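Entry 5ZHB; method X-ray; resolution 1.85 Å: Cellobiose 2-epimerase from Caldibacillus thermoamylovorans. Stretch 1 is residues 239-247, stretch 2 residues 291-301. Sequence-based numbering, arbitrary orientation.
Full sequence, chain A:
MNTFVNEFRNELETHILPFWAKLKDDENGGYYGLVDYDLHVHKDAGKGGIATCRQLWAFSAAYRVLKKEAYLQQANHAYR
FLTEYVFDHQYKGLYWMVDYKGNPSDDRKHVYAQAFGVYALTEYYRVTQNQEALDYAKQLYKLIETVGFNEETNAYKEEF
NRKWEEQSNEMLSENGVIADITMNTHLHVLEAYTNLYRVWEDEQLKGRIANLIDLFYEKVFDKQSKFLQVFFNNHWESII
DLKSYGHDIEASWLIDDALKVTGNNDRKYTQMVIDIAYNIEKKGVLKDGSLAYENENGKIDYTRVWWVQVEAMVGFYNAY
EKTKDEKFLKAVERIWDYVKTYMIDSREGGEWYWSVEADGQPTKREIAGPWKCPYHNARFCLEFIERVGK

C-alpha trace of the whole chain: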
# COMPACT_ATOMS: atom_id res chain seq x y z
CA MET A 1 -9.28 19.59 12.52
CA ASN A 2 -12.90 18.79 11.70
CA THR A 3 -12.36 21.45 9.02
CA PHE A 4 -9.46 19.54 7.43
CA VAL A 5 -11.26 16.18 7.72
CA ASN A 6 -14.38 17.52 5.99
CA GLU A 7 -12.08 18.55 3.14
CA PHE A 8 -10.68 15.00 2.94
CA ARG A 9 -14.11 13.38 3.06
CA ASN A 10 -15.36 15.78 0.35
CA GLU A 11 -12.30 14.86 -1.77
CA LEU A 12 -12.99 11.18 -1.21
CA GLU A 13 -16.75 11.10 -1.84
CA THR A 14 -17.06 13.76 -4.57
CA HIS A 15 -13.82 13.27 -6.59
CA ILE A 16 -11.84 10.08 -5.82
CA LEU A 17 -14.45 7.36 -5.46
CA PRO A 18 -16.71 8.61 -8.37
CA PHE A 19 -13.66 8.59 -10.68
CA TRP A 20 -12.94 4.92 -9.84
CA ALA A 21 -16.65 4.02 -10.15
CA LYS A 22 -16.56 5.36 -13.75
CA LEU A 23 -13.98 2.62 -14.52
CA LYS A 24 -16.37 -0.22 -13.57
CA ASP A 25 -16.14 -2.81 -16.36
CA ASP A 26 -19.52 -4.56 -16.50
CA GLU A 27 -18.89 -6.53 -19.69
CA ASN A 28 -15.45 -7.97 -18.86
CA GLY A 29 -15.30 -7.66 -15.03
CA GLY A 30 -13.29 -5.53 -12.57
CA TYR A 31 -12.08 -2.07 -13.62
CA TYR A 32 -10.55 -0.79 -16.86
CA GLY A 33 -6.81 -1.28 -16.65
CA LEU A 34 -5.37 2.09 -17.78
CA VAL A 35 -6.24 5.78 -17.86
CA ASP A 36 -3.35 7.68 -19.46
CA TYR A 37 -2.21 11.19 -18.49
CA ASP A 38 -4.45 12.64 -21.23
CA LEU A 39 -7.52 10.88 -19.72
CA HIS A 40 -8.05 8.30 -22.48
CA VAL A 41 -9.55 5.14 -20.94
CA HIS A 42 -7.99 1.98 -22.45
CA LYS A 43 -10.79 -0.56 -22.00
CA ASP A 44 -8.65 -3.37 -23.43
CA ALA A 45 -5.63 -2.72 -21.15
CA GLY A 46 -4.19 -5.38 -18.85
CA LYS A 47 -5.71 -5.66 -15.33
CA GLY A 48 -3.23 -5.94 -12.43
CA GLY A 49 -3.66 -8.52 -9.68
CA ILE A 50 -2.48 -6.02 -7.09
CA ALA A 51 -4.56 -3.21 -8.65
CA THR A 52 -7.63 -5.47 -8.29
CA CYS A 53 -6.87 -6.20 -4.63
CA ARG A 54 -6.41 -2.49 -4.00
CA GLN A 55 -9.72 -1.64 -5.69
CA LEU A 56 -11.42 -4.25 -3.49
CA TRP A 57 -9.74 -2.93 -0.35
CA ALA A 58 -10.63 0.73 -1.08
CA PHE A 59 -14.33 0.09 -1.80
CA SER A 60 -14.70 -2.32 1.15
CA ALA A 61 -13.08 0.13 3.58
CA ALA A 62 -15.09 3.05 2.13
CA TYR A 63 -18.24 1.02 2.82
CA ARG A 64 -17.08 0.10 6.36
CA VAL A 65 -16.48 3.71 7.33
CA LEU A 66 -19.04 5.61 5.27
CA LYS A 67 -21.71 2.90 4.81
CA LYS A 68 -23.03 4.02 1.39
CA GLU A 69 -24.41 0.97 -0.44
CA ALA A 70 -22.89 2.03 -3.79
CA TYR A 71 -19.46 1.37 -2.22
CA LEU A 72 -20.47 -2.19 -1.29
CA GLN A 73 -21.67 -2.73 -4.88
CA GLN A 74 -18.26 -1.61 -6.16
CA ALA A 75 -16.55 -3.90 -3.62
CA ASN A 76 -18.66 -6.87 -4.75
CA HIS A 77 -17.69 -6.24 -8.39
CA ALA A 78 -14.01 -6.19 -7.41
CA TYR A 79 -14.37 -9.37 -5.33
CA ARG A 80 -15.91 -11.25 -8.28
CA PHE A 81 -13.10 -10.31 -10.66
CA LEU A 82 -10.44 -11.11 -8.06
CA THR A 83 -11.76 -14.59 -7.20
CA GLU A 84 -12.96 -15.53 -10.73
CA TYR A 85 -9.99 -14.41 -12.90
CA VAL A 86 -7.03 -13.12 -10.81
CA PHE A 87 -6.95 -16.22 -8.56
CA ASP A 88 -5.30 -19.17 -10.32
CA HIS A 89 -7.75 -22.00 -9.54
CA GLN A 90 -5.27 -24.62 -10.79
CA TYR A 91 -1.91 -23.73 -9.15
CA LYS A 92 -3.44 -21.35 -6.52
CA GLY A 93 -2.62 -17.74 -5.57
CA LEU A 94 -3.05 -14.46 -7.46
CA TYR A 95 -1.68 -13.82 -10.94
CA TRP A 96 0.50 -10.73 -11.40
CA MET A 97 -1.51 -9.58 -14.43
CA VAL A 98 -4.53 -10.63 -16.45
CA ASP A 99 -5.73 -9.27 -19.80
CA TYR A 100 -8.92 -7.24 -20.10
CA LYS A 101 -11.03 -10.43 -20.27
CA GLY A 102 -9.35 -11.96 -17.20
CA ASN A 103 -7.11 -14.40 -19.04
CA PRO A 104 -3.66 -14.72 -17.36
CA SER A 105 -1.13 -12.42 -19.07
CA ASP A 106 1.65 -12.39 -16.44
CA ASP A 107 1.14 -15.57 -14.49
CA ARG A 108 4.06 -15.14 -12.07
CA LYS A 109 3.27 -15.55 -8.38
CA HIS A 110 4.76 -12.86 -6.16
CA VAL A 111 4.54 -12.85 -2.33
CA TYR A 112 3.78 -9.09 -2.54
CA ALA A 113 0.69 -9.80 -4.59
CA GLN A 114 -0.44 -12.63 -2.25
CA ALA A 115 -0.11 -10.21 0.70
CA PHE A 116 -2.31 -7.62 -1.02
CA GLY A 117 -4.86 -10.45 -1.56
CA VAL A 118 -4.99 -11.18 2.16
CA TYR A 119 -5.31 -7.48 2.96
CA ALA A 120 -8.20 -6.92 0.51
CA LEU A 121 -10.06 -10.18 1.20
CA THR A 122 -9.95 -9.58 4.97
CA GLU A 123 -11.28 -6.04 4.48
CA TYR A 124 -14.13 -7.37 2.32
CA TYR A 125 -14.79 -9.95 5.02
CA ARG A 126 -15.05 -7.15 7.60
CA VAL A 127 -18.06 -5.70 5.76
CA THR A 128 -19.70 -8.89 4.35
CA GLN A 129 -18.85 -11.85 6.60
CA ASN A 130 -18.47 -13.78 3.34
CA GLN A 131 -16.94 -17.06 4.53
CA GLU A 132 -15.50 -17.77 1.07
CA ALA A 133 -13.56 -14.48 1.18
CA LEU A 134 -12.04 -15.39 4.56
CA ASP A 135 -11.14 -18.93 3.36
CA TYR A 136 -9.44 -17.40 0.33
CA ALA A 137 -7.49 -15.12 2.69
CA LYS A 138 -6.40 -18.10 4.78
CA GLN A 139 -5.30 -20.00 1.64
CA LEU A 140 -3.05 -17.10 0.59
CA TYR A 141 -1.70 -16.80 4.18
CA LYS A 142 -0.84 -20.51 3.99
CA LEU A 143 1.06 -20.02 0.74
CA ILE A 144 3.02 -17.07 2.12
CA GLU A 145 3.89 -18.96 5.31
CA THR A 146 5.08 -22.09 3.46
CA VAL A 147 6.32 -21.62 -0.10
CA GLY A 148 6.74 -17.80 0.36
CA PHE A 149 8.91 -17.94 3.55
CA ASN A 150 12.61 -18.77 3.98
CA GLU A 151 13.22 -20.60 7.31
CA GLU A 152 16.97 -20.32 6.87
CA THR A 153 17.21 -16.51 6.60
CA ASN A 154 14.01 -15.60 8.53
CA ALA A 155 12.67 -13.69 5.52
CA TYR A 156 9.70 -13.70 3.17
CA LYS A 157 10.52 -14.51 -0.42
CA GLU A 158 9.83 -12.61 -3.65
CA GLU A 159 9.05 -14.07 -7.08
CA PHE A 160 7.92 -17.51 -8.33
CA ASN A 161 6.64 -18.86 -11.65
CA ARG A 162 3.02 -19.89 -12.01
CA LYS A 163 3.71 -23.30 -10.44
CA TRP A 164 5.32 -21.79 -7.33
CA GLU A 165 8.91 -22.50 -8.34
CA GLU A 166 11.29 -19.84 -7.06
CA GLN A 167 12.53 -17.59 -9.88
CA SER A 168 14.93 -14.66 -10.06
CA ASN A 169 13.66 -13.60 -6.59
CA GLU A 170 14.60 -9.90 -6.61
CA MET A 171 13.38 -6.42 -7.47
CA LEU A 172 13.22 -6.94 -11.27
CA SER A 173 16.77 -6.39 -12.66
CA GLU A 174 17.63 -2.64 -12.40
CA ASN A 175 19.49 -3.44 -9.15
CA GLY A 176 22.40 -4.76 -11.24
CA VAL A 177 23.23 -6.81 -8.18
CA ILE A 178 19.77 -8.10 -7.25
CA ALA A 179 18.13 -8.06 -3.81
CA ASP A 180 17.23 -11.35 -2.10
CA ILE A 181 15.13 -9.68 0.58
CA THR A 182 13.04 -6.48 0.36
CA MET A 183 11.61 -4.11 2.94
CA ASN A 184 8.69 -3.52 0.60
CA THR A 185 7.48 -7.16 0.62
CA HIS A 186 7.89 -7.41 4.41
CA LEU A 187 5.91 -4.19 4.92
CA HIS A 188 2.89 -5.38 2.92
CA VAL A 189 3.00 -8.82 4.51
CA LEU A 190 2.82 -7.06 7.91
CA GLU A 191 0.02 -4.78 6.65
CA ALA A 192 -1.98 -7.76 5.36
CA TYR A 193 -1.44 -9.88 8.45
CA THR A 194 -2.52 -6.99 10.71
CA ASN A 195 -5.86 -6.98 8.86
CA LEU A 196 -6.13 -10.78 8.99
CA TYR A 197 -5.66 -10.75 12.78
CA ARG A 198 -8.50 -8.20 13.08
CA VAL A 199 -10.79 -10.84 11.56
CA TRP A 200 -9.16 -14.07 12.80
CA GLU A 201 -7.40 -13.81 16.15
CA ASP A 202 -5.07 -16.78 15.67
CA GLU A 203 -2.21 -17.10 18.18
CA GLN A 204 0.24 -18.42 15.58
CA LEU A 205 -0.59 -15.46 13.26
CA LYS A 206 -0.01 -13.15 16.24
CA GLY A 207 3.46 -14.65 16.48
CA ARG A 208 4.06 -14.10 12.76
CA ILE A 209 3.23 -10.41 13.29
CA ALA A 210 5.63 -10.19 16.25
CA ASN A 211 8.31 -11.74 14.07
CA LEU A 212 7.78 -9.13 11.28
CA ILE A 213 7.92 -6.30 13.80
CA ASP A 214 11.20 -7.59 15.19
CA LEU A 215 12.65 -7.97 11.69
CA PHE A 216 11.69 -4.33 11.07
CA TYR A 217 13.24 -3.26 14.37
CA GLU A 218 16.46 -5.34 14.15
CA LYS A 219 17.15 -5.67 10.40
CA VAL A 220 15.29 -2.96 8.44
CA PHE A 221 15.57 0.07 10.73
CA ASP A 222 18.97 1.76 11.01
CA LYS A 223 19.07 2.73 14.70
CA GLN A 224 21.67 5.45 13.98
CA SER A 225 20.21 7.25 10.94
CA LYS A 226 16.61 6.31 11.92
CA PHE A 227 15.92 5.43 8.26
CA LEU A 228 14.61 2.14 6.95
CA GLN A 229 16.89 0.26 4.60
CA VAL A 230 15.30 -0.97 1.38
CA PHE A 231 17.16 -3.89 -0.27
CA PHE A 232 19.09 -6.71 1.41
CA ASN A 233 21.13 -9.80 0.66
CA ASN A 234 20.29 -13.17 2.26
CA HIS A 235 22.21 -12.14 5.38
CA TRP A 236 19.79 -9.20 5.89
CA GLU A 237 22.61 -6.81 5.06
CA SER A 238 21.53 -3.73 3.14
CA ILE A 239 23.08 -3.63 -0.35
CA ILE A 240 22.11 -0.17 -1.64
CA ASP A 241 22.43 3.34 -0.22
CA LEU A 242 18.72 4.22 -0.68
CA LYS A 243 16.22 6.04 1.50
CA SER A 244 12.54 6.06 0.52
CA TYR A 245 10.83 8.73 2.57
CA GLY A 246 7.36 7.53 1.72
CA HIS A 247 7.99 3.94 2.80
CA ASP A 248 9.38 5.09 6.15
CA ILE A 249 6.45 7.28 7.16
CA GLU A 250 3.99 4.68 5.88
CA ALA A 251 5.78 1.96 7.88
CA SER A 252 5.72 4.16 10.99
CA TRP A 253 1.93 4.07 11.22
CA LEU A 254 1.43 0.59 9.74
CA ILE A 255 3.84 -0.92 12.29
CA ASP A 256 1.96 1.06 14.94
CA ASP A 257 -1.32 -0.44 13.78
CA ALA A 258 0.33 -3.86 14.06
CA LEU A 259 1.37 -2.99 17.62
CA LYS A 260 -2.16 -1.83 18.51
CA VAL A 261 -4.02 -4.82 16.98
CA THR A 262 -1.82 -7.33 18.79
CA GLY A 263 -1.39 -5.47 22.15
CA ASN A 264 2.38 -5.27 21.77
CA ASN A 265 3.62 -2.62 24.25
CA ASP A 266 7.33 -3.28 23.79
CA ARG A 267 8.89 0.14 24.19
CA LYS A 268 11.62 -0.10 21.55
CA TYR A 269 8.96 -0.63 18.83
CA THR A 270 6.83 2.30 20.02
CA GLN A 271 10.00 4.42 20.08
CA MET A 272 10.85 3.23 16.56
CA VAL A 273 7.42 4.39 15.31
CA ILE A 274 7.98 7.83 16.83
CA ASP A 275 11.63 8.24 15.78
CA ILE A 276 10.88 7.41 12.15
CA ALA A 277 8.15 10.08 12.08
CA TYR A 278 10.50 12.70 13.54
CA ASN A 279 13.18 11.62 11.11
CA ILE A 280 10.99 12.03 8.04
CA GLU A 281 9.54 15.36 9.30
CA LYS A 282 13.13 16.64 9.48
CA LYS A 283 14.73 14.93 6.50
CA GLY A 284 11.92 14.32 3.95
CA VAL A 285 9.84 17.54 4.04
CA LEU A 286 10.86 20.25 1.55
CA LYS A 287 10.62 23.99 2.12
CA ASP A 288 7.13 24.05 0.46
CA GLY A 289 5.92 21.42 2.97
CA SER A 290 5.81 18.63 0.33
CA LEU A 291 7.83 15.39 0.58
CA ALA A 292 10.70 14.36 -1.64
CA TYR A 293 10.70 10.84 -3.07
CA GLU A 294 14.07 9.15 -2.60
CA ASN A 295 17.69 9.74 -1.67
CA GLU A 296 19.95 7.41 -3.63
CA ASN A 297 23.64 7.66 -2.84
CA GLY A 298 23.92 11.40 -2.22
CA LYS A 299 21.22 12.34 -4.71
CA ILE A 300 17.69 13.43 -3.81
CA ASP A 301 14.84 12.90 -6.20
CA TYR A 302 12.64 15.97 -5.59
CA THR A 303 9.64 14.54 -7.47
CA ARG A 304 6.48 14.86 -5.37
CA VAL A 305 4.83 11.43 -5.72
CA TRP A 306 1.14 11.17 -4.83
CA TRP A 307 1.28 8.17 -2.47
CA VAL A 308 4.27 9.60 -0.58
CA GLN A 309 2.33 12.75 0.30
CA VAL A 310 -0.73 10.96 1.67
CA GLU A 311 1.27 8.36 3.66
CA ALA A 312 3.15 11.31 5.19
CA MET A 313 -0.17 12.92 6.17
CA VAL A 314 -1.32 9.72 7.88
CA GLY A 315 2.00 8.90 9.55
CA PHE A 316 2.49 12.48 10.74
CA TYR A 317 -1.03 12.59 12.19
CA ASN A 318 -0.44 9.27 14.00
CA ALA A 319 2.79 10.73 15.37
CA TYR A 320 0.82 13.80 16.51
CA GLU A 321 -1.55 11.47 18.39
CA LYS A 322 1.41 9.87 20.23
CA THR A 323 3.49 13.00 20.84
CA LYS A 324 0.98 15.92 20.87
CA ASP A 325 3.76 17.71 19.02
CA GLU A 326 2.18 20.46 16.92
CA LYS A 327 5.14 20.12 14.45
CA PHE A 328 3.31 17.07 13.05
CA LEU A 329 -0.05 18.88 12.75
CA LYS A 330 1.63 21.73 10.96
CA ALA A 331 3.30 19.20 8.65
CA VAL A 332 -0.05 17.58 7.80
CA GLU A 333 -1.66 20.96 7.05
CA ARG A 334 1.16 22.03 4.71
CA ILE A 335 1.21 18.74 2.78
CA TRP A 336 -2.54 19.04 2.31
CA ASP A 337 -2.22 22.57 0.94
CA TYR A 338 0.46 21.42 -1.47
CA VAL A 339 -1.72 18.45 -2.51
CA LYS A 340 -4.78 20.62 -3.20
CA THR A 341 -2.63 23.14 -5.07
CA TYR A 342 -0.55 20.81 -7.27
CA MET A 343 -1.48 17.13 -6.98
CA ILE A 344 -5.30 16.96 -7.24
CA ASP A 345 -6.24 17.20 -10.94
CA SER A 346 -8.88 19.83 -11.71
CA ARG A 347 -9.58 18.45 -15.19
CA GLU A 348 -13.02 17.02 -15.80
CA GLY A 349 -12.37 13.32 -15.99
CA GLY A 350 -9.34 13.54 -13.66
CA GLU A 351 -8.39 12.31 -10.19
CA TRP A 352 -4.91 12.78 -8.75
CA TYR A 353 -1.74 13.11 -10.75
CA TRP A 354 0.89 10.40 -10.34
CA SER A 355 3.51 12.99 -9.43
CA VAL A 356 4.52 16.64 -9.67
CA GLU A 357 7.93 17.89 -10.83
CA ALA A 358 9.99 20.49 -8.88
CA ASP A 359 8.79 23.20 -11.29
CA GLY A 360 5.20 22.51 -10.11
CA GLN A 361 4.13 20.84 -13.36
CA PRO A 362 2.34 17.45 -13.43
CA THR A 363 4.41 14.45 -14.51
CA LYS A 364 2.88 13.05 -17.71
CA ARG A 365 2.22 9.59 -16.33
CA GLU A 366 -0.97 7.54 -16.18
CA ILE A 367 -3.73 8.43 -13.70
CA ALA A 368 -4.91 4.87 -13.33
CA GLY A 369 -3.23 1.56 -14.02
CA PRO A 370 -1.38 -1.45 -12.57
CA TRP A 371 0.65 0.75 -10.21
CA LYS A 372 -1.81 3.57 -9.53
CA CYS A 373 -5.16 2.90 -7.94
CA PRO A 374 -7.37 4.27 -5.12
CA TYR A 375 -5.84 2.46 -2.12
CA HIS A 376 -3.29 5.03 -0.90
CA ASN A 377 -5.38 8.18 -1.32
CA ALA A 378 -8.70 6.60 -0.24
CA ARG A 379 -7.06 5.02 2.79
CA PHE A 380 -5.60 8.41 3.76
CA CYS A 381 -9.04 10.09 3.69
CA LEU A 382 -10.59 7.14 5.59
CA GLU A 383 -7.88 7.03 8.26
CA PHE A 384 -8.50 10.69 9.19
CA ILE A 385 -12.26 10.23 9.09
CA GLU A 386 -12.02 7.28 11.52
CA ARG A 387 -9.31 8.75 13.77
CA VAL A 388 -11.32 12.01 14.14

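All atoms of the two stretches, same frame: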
# COMPACT_ATOMS: atom_id res chain seq x y z
N ILE A 239 22.14 -3.57 0.77
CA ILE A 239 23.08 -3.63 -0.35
C ILE A 239 23.05 -2.37 -1.20
O ILE A 239 23.79 -2.30 -2.17
CB ILE A 239 22.83 -4.87 -1.22
CG1 ILE A 239 21.42 -4.93 -1.78
CG2 ILE A 239 23.17 -6.14 -0.43
CD1 ILE A 239 21.21 -5.99 -2.85
N ILE A 240 22.19 -1.40 -0.86
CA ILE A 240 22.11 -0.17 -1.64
C ILE A 240 21.96 1.00 -0.66
O ILE A 240 21.32 0.88 0.39
CB ILE A 240 20.95 -0.17 -2.66
CG1 ILE A 240 20.98 -1.39 -3.58
CG2 ILE A 240 20.94 1.12 -3.48
CD1 ILE A 240 22.06 -1.36 -4.65
N ASP A 241 22.58 2.13 -1.01
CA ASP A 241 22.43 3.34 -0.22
C ASP A 241 21.18 4.07 -0.72
O ASP A 241 21.28 4.90 -1.61
CB ASP A 241 23.67 4.22 -0.34
CG ASP A 241 23.54 5.57 0.35
OD1 ASP A 241 22.66 5.68 1.22
OD2 ASP A 241 24.29 6.49 -0.04
N LEU A 242 20.00 3.69 -0.19
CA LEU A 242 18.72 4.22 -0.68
C LEU A 242 17.79 4.48 0.49
O LEU A 242 17.58 3.64 1.34
CB LEU A 242 18.05 3.27 -1.67
CG LEU A 242 16.67 3.68 -2.22
CD1 LEU A 242 16.69 4.97 -2.98
CD2 LEU A 242 16.12 2.57 -3.10
N LYS A 243 17.24 5.69 0.53
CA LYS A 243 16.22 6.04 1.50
C LYS A 243 14.96 6.42 0.73
O LYS A 243 15.05 7.22 -0.18
CB LYS A 243 16.62 7.28 2.30
CG LYS A 243 17.62 7.03 3.39
CD LYS A 243 19.06 7.24 3.01
CE LYS A 243 19.89 7.20 4.28
NZ LYS A 243 21.31 7.26 3.94
N SER A 244 13.83 5.84 1.15
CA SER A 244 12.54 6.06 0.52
C SER A 244 11.61 6.64 1.56
O SER A 244 11.18 5.93 2.48
CB SER A 244 12.02 4.76 -0.07
OG SER A 244 10.76 4.97 -0.69
N TYR A 245 11.40 7.96 1.48
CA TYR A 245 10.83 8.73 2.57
C TYR A 245 9.40 8.27 2.78
O TYR A 245 8.89 8.20 3.91
CB TYR A 245 10.86 10.23 2.25
CG TYR A 245 12.26 10.82 2.05
CD1 TYR A 245 13.14 11.00 3.12
CD2 TYR A 245 12.68 11.24 0.80
CE1 TYR A 245 14.40 11.57 2.94
CE2 TYR A 245 13.95 11.78 0.59
CZ TYR A 245 14.81 11.95 1.67
OH TYR A 245 16.04 12.49 1.43
N GLY A 246 8.75 7.94 1.66
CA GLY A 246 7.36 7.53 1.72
C GLY A 246 7.18 6.19 2.41
O GLY A 246 6.24 6.03 3.18
N HIS A 247 8.06 5.21 2.11
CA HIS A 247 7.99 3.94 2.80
C HIS A 247 8.17 4.11 4.31
O HIS A 247 7.48 3.48 5.11
CB HIS A 247 9.02 2.92 2.30
CG HIS A 247 8.68 2.28 1.00
ND1 HIS A 247 9.16 2.79 -0.19
CD2 HIS A 247 7.99 1.17 0.71
CE1 HIS A 247 8.71 2.02 -1.19
NE2 HIS A 247 8.01 1.04 -0.66
N LEU A 291 6.76 16.35 0.35
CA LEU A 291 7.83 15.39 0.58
C LEU A 291 8.52 14.99 -0.70
O LEU A 291 7.88 14.69 -1.70
CB LEU A 291 7.32 14.12 1.25
CG LEU A 291 7.14 14.26 2.76
CD1 LEU A 291 5.81 14.88 3.02
CD2 LEU A 291 7.35 12.95 3.43
N ALA A 292 9.86 14.95 -0.62
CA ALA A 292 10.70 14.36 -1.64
C ALA A 292 10.40 12.87 -1.75
O ALA A 292 9.73 12.30 -0.89
CB ALA A 292 12.17 14.59 -1.30
N TYR A 293 10.97 12.24 -2.79
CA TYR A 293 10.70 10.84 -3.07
C TYR A 293 11.77 9.92 -2.49
O TYR A 293 11.47 9.00 -1.74
CB TYR A 293 10.56 10.68 -4.59
CG TYR A 293 10.22 9.28 -5.05
CD1 TYR A 293 9.22 8.53 -4.43
CD2 TYR A 293 10.93 8.69 -6.08
CE1 TYR A 293 8.91 7.24 -4.86
CE2 TYR A 293 10.65 7.41 -6.50
CZ TYR A 293 9.65 6.69 -5.89
OH TYR A 293 9.42 5.42 -6.34
N GLU A 294 13.02 10.10 -2.93
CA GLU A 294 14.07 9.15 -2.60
C GLU A 294 15.38 9.89 -2.47
O GLU A 294 15.55 10.97 -3.06
CB GLU A 294 14.33 8.12 -3.70
CG GLU A 294 13.32 6.99 -3.77
CD GLU A 294 13.57 6.12 -5.00
OE1 GLU A 294 14.29 6.53 -5.93
OE2 GLU A 294 13.01 5.02 -5.02
N ASN A 295 16.31 9.28 -1.73
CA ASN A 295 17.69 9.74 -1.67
C ASN A 295 18.60 8.54 -1.94
O ASN A 295 18.69 7.62 -1.16
CB ASN A 295 17.95 10.48 -0.36
CG ASN A 295 19.38 10.98 -0.26
OD1 ASN A 295 20.25 10.63 -1.07
ND2 ASN A 295 19.61 11.84 0.71
N GLU A 296 19.16 8.53 -3.15
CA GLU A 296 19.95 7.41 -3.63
C GLU A 296 21.40 7.88 -3.72
O GLU A 296 21.69 8.82 -4.45
CB GLU A 296 19.52 6.93 -5.02
CG GLU A 296 20.16 5.59 -5.36
CD GLU A 296 19.48 4.92 -6.56
OE1 GLU A 296 18.74 5.60 -7.30
OE2 GLU A 296 19.63 3.71 -6.72
N ASN A 297 22.27 7.21 -2.97
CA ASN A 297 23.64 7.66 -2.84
C ASN A 297 23.53 9.04 -2.18
O ASN A 297 22.80 9.19 -1.19
CB ASN A 297 24.35 7.49 -4.18
CG ASN A 297 24.22 6.07 -4.69
OD1 ASN A 297 23.79 5.84 -5.83
ND2 ASN A 297 24.55 5.09 -3.86
N GLY A 298 24.12 10.07 -2.77
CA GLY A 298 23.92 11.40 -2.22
C GLY A 298 22.68 12.11 -2.77
O GLY A 298 22.31 13.18 -2.28
N LYS A 299 22.04 11.55 -3.80
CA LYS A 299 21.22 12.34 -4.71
C LYS A 299 19.73 12.21 -4.36
O LYS A 299 19.19 11.10 -4.31
CB LYS A 299 21.53 11.94 -6.15
CG LYS A 299 22.96 12.28 -6.54
CD LYS A 299 23.65 11.34 -7.52
CE LYS A 299 23.08 11.42 -8.91
NZ LYS A 299 24.12 11.09 -9.89
N ILE A 300 19.10 13.36 -4.14
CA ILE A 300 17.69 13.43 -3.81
C ILE A 300 16.88 13.57 -5.09
O ILE A 300 17.15 14.39 -5.96
CB ILE A 300 17.43 14.56 -2.81
CG1 ILE A 300 18.14 14.30 -1.47
CG2 ILE A 300 15.92 14.76 -2.62
CD1 ILE A 300 18.19 15.49 -0.53
N ASP A 301 15.87 12.72 -5.20
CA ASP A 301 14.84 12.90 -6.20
C ASP A 301 13.74 13.75 -5.57
O ASP A 301 13.07 13.30 -4.66
CB ASP A 301 14.42 11.54 -6.73
CG ASP A 301 13.33 11.55 -7.78
OD1 ASP A 301 12.76 12.62 -8.02
OD2 ASP A 301 13.09 10.50 -8.38
O HOH W 1 22.21 9.71 1.68
O HOH W 2 9.37 7.34 -1.02

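How do the two backbones meet? Strand 242-244 runs antiparallel to strand 294-296, with axes approaching to 4.7 Å and an angle of 179° between their directions. K243 and N295 form the hydrogen-bonded pair: K243 N donates to N295 O and N295 N donates to K243 O, each at 2.9 Å. L242 faces E296 and S244 faces E294 as the non-hydrogen-bonded pairs on its two sides. The ladder runs on past the strands. N297 N reaches D241 O at 2.9 Å in an almost linear bond, while the bond from Y245 N to Y293 O is weak at 3.4 Å, where stretch 1 leaves the strand and turns into its helix. Between these bonds the carbonyls also receive CA-H contacts, such as E294 CA to K243 O at 3.2 Å.

Which side chains share each face of this sheet? L242, S244, E294 and E296 lie on one face. L242 takes chi1 t and chi2 p, and this brings its end nearer to stretch 2: CD1 lies 3.9 Å from CD of E294 and 4.0 Å from CB of E296. The leucine therefore packs against the carbon parts of two acidic side chains. K243 and N295 occupy the other face, their CB atoms 4.4 Å apart. The lysine begins with chi1 m and an off-well chi2 of 93°, then runs extended through chi3 and chi4, both t. That course carries NZ back along its own stretch to D241, whose OD1 it meets at 3.4 Å in a salt bridge with a weak hydrogen bond. Water 1 accepts a weak bond from K243 NZ at 3.5 Å and donates to N297 O at 3.0 Å, linking the lysine to the type II' turn from E296 to K299.

Why does Y245 cover so much of the second stretch? Its CA-to-CB bond points toward stretch 2, and with chi1 m and chi2 near -72° the ring extends along that backbone. CE2 lies 3.8 Å from A292 CB, an apolar contact, and CD2 is 3.6 Å from A292 O. Farther out, OH comes within 3.3 Å of N295 CB and 4.0 Å of I300 CG1. The ring thus spans from A292 to the neighbourhood of I300, and the tyrosine has the largest covered area of any residue in the two stretches.

What holds the start of the helix beside Y293? S244 occupies the N-cap position, but its side chain makes no capping bond. With chi1 at 180°, OG instead pairs with ND1 of H247 at 2.7 Å, the histidine adopting chi1 m. Water 2 lies 2.8 Å from S244 OG and accepts from G246 N at the same distance. It also donates to Y293 O at 2.8 Å, so one water ties the first turn of the helix to the carbonyl that receives the weak bond from Y245 N.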